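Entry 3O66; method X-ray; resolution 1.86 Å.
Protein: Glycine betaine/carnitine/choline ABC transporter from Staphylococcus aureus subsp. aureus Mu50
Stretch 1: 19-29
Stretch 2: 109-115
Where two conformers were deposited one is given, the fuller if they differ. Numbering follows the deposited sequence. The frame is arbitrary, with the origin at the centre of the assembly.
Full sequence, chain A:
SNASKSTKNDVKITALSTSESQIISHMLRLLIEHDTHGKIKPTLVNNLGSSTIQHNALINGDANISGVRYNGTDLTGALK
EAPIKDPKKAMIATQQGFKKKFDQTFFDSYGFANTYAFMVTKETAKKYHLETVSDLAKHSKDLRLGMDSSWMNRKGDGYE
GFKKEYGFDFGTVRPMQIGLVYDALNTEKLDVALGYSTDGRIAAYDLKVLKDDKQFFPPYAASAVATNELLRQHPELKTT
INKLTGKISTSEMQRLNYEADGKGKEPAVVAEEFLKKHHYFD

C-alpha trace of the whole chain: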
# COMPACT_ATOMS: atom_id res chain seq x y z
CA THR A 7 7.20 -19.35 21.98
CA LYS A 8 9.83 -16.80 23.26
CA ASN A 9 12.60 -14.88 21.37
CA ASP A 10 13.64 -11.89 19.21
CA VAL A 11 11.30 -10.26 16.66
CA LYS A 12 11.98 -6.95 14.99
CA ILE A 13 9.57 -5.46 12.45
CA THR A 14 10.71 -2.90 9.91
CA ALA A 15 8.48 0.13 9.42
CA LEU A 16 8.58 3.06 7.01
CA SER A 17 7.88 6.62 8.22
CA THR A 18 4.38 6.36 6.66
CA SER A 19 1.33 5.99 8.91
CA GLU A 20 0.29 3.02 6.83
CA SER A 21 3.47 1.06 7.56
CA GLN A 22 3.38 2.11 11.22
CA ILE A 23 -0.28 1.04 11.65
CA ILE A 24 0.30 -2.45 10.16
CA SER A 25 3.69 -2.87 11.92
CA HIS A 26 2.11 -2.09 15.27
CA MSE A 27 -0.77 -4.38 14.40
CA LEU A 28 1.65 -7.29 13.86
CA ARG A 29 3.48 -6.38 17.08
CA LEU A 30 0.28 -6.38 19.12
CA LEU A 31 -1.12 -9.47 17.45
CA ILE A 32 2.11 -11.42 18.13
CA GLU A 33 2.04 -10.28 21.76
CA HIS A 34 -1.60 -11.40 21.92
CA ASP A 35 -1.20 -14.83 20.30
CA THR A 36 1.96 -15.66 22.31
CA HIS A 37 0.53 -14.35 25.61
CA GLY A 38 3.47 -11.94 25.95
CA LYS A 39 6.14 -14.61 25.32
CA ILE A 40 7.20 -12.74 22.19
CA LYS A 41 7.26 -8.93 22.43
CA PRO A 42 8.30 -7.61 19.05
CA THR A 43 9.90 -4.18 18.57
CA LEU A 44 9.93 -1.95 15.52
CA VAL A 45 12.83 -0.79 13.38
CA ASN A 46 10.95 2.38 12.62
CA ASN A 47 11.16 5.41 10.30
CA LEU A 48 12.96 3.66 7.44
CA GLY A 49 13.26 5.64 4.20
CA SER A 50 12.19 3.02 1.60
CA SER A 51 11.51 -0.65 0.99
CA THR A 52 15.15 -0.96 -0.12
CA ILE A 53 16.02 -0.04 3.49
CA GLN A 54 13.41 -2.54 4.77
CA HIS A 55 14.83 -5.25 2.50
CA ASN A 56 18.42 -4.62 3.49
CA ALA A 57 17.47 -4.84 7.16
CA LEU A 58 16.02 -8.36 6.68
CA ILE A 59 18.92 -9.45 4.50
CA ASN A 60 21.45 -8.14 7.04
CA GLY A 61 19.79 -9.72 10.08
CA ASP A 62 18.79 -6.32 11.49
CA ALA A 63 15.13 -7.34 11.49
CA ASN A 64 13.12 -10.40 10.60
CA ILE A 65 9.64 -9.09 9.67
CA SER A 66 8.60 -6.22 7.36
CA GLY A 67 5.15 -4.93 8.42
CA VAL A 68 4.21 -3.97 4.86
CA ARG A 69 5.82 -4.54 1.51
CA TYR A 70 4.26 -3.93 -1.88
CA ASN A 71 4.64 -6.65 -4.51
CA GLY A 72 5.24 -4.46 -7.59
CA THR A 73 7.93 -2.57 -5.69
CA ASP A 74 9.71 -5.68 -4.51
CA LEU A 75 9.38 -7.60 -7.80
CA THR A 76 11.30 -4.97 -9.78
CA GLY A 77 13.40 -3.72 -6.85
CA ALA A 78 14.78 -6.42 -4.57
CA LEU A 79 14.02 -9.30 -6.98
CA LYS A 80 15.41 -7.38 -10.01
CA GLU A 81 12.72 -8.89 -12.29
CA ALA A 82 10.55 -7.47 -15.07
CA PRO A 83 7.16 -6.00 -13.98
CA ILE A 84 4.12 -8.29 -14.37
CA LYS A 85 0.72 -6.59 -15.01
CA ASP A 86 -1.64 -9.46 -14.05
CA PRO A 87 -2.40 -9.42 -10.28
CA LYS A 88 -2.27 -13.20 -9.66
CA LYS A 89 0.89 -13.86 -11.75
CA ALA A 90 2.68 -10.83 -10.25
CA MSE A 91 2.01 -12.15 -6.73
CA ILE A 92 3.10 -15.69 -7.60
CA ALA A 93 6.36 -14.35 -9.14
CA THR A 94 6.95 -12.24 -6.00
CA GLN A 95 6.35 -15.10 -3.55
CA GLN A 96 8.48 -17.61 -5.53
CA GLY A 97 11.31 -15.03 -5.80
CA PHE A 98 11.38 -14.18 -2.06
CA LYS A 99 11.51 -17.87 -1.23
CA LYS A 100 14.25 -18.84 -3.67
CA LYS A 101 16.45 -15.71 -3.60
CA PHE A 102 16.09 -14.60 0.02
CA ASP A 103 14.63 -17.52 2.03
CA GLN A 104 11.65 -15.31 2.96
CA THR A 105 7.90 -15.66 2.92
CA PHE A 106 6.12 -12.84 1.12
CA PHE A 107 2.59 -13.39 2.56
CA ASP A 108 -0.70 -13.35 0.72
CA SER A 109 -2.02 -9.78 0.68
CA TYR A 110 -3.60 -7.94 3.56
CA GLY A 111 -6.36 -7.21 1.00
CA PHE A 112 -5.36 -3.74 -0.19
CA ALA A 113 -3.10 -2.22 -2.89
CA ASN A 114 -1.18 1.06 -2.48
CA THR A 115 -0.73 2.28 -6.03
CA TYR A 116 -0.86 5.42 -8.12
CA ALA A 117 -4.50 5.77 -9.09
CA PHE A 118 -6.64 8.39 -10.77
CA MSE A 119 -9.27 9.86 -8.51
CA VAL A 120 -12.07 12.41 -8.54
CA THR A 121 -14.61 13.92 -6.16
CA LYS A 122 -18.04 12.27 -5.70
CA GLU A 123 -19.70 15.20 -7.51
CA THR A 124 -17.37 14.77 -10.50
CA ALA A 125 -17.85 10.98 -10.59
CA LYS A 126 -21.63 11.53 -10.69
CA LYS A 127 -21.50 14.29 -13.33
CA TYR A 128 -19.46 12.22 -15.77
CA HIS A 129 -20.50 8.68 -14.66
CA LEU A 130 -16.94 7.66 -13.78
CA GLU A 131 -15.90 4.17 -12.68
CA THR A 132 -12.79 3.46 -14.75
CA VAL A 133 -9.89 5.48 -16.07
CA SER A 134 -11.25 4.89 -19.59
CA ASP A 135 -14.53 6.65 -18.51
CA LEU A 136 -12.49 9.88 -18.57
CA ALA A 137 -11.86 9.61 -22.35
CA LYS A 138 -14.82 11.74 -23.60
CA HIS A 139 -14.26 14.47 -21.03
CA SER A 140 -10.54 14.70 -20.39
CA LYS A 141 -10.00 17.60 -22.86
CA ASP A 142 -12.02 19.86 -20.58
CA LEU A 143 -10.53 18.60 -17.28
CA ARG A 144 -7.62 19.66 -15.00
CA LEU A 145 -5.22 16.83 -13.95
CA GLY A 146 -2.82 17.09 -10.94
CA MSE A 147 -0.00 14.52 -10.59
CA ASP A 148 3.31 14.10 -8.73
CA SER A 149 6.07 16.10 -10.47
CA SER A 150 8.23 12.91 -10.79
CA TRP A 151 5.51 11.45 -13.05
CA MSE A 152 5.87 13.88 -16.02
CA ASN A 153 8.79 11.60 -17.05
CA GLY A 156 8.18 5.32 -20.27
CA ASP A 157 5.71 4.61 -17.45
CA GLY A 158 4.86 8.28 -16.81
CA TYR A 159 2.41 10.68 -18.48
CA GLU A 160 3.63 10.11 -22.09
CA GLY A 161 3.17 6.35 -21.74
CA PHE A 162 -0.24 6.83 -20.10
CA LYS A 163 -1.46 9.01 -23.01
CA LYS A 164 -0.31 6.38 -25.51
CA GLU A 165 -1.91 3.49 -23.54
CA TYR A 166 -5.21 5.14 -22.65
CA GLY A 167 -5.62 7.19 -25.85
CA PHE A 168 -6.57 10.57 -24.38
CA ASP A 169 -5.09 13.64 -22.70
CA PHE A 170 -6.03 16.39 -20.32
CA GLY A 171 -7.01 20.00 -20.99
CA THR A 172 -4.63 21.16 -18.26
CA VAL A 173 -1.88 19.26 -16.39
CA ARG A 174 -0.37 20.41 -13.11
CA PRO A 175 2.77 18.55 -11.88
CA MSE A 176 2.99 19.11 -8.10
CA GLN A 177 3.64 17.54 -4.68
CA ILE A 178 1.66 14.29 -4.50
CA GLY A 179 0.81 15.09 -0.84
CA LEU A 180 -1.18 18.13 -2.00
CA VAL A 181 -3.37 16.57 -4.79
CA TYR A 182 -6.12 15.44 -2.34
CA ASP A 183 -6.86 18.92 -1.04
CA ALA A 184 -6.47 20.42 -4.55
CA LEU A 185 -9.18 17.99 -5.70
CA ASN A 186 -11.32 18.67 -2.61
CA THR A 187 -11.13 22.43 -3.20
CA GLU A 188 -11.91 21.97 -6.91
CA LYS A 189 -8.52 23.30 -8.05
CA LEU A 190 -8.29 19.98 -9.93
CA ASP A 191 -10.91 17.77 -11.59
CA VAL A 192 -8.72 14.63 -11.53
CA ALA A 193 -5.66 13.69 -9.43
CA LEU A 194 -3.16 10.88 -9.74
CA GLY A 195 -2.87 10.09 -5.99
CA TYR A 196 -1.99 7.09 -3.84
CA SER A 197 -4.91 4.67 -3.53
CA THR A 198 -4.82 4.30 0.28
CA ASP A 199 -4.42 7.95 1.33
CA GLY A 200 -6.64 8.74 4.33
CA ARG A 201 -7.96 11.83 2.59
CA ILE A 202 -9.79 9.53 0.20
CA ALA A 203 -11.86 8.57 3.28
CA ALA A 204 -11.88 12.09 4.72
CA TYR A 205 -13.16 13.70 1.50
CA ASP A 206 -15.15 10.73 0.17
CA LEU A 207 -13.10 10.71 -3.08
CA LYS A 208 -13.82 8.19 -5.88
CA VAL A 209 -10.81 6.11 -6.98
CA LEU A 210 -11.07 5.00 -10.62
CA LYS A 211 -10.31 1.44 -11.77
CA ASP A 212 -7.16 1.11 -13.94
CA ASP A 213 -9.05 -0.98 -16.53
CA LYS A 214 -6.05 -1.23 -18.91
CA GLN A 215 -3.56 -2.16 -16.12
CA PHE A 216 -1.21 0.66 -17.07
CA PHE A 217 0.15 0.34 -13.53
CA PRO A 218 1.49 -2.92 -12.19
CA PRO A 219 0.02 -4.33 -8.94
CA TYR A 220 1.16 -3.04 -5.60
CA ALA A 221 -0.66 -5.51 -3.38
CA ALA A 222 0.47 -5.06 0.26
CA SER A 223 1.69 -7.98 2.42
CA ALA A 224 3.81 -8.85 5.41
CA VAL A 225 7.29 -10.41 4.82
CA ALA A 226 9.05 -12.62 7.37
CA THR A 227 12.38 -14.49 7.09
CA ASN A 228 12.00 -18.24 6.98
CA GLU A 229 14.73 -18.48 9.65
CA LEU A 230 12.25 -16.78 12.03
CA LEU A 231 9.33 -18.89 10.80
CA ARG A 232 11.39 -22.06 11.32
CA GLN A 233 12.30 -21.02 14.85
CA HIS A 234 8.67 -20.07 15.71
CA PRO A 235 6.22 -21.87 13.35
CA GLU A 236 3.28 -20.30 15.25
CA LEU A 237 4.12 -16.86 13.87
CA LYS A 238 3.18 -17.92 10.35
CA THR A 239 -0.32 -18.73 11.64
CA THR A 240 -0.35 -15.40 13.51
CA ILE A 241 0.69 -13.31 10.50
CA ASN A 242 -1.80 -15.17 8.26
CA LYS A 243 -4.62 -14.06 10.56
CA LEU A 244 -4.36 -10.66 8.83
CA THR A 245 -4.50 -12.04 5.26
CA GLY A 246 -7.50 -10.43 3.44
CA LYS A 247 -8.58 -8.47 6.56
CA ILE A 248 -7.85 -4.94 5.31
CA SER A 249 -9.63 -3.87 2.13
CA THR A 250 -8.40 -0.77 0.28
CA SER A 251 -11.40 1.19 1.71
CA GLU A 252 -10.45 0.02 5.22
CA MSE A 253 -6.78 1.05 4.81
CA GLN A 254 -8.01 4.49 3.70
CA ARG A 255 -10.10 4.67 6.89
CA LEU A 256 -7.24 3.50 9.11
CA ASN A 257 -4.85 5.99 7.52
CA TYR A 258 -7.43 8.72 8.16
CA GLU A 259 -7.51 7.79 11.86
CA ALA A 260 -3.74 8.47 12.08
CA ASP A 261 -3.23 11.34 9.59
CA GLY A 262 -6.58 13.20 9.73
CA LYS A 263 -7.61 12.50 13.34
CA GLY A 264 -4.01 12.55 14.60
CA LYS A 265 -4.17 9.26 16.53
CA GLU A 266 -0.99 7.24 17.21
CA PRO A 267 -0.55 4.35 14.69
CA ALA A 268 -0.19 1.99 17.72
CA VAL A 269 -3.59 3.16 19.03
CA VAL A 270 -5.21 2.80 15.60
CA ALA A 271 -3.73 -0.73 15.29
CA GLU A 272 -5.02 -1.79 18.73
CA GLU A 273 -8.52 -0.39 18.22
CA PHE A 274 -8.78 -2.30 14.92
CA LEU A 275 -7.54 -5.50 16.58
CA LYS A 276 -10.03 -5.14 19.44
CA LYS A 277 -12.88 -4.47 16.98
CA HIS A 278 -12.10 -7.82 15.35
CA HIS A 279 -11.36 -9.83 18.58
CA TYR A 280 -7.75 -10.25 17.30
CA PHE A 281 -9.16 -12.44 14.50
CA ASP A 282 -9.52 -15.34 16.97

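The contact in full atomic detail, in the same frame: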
# COMPACT_ATOMS: atom_id res chain seq x y z
N SER A 19 2.30 6.47 7.93
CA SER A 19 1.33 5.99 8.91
C SER A 19 0.87 4.58 8.57
O SER A 19 0.70 3.75 9.45
CB SER A 19 0.11 6.91 9.00
OG SER A 19 0.55 8.18 9.44
N GLU A 20 0.71 4.31 7.29
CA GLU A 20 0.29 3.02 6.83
C GLU A 20 1.20 1.89 7.33
O GLU A 20 0.73 0.89 7.91
CB GLU A 20 0.28 3.02 5.31
CG GLU A 20 -0.23 1.72 4.74
CD GLU A 20 -0.62 1.87 3.28
OE1 GLU A 20 -1.56 2.64 3.01
OE2 GLU A 20 0.02 1.22 2.44
N SER A 21 2.50 2.03 7.08
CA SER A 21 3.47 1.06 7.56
C SER A 21 3.47 0.97 9.09
O SER A 21 3.56 -0.14 9.67
CB SER A 21 4.86 1.39 7.04
OG SER A 21 5.82 0.55 7.64
N GLN A 22 3.35 2.12 9.76
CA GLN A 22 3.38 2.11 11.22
C GLN A 22 2.14 1.43 11.82
O GLN A 22 2.26 0.65 12.77
CB GLN A 22 3.61 3.51 11.79
CG GLN A 22 4.97 4.07 11.32
CD GLN A 22 5.14 5.52 11.66
OE1 GLN A 22 4.18 6.29 11.70
NE2 GLN A 22 6.39 5.91 11.91
N ILE A 23 0.97 1.72 11.25
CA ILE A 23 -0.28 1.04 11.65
C ILE A 23 -0.15 -0.50 11.56
O ILE A 23 -0.35 -1.22 12.57
CB ILE A 23 -1.52 1.58 10.88
CG1 ILE A 23 -1.78 3.04 11.26
CG2 ILE A 23 -2.85 0.68 11.14
CD1 ILE A 23 -2.68 3.79 10.23
N ILE A 24 0.19 -1.00 10.38
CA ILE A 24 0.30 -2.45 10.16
C ILE A 24 1.47 -3.08 10.93
O ILE A 24 1.35 -4.20 11.42
CB ILE A 24 0.41 -2.77 8.69
CG1 ILE A 24 -0.75 -2.13 7.92
CG2 ILE A 24 0.46 -4.28 8.46
CD1 ILE A 24 -0.51 -2.10 6.42
N SER A 25 2.59 -2.37 11.06
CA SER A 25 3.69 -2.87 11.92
C SER A 25 3.30 -2.99 13.39
O SER A 25 3.64 -3.98 14.06
CB SER A 25 4.95 -2.02 11.76
OG SER A 25 5.33 -2.03 10.40
N HIS A 26 2.56 -2.01 13.89
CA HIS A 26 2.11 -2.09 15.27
C HIS A 26 1.05 -3.15 15.42
O HIS A 26 0.94 -3.75 16.49
CB HIS A 26 1.57 -0.74 15.78
CG HIS A 26 2.64 0.17 16.24
ND1 HIS A 26 3.38 -0.07 17.37
CD2 HIS A 26 3.13 1.31 15.70
CE1 HIS A 26 4.28 0.90 17.52
NE2 HIS A 26 4.14 1.74 16.52
N MSE A 27 0.29 -3.39 14.36
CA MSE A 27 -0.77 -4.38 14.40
C MSE A 27 -0.15 -5.77 14.52
O MSE A 27 -0.58 -6.56 15.36
CB MSE A 27 -1.68 -4.24 13.17
CG MSE A 27 -2.95 -5.00 13.21
SE MSE A 27 -3.85 -4.76 11.47
CE MSE A 27 -4.37 -2.87 11.53
N LEU A 28 0.92 -6.02 13.75
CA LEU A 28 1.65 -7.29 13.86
C LEU A 28 2.27 -7.42 15.24
O LEU A 28 2.23 -8.49 15.84
CB LEU A 28 2.75 -7.42 12.79
CG LEU A 28 2.25 -7.66 11.37
CD1 LEU A 28 3.42 -7.53 10.39
CD2 LEU A 28 1.60 -9.04 11.23
N ARG A 29 2.82 -6.32 15.77
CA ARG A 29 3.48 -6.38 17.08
C ARG A 29 2.47 -6.79 18.16
O ARG A 29 2.74 -7.67 19.00
CB ARG A 29 4.13 -5.02 17.44
CG ARG A 29 4.63 -4.95 18.88
CD ARG A 29 5.17 -3.54 19.20
NE ARG A 29 4.12 -2.51 19.21
CZ ARG A 29 3.35 -2.23 20.26
NH1 ARG A 29 3.50 -2.88 21.41
NH2 ARG A 29 2.43 -1.27 20.16
N SER A 109 -1.74 -11.16 0.37
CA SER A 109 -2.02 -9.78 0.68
C SER A 109 -2.94 -9.55 1.85
O SER A 109 -3.89 -10.33 2.11
CB SER A 109 -2.55 -9.03 -0.56
OG SER A 109 -2.87 -7.67 -0.26
N TYR A 110 -2.65 -8.48 2.58
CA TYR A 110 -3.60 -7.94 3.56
C TYR A 110 -5.02 -7.70 2.99
O TYR A 110 -6.00 -7.72 3.73
CB TYR A 110 -3.07 -6.63 4.11
CG TYR A 110 -1.88 -6.80 5.02
CD1 TYR A 110 -1.96 -7.59 6.17
CD2 TYR A 110 -0.67 -6.14 4.73
CE1 TYR A 110 -0.88 -7.73 7.00
CE2 TYR A 110 0.44 -6.28 5.54
CZ TYR A 110 0.33 -7.07 6.67
OH TYR A 110 1.41 -7.20 7.49
N GLY A 111 -5.08 -7.41 1.69
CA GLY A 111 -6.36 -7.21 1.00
C GLY A 111 -6.46 -5.84 0.34
O GLY A 111 -7.45 -5.53 -0.32
N PHE A 112 -5.41 -5.02 0.49
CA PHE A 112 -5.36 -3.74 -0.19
C PHE A 112 -4.13 -3.62 -1.12
O PHE A 112 -3.17 -4.38 -0.99
CB PHE A 112 -5.38 -2.56 0.82
CG PHE A 112 -4.14 -2.45 1.70
CD1 PHE A 112 -3.07 -1.61 1.33
CD2 PHE A 112 -4.05 -3.14 2.91
CE1 PHE A 112 -1.95 -1.48 2.14
CE2 PHE A 112 -2.92 -3.03 3.74
CZ PHE A 112 -1.86 -2.18 3.36
N ALA A 113 -4.22 -2.68 -2.06
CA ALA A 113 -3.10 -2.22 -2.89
C ALA A 113 -2.88 -0.71 -2.70
O ALA A 113 -3.85 0.06 -2.60
CB ALA A 113 -3.36 -2.55 -4.35
N ASN A 114 -1.60 -0.32 -2.60
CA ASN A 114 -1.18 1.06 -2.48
C ASN A 114 -0.44 1.43 -3.76
O ASN A 114 0.76 1.14 -3.91
CB ASN A 114 -0.29 1.25 -1.25
CG ASN A 114 -0.02 2.71 -0.94
OD1 ASN A 114 -0.31 3.60 -1.75
ND2 ASN A 114 0.54 2.97 0.24
N THR A 115 -1.21 1.99 -4.70
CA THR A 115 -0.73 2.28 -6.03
C THR A 115 -1.09 3.70 -6.43
O THR A 115 -1.97 4.33 -5.84
CB THR A 115 -1.34 1.29 -7.06
OG1 THR A 115 -0.91 1.66 -8.38
CG2 THR A 115 -2.90 1.29 -6.99

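A buried carboxylate sits at one end of this otherwise apolar contact, and a single hydrogen bond is all that joins the two stretches by polar means. Asn114 ND2 donates to Glu20 OE2 at 2.9 Å, with an N-H...acceptor angle of 142°, somewhat bent but serviceable. The other carboxylate oxygen, Glu20 OE1, lies 3.5 Å from Asn114 ND2 at a poor angle and is not bonded to it. Both carboxylate oxygens also have hydrogen-bond partners elsewhere in the structure, so the acid is not left unsatisfied in its enclosed position. Asparagine suits the opposing site because its amide offers N-H donors without adding a charge, and glutamate suits its own because its long side chain, t at chi1 and chi2, carries the carboxylate well beyond the helix surface.

That reach is needed because the backbones stay far apart: Glu20 CA and Asn114 CA are 9.6 Å from each other, Ile24 CA and Tyr110 CA 9.4 Å. Side chains alone span the gap. Residues 19-29 form a helix, and Glu20, Ile24 and Leu28 follow one another at intervals of four, roughly one turn each, which sets them along one side. The CA-to-CB bonds of Glu20 and Ile24 point toward the other stretch; that of Leu28 points sideways, although the end of its side chain comes nearer.

Ile24 is the middle of this row and meets two aromatic rings. Its CD1 lies 3.3 Å from Phe112 CZ, while its CG2 lies 3.3 Å from Tyr110 CZ and 3.2 Å from Tyr110 OH. A branched aliphatic side chain can touch both rings at once. CG2 approaches the Tyr110 ring obliquely, whereas CD1 lies at the edge of the Phe112 ring, near its plane. Glu20 OE2 also lies at that edge, 3.4 Å from Phe112 CE1, where the slightly positive ring hydrogens make a carboxylate oxygen a tolerable neighbour. Leu28 adds a smaller contact, its CD1 packing 3.5 Å from Tyr110 OH; its chain is long enough for the end to come nearer although the CA-to-CB bond points sideways. Tyrosine is long enough to reach this part of the helix, and its hydroxyl is hydrogen-bonded elsewhere in the structure.

In the second stretch, the CA-to-CB bonds of Tyr110, Phe112 and Asn114 point toward the helix, while that of Ala113 points away. Gly111 makes no contact; its phi of 122° and psi of -1° would jam a CB against the carbonyl O of Tyr110, so the backbone itself calls for glycine. Together the stretches bury 275 Å², a modest area.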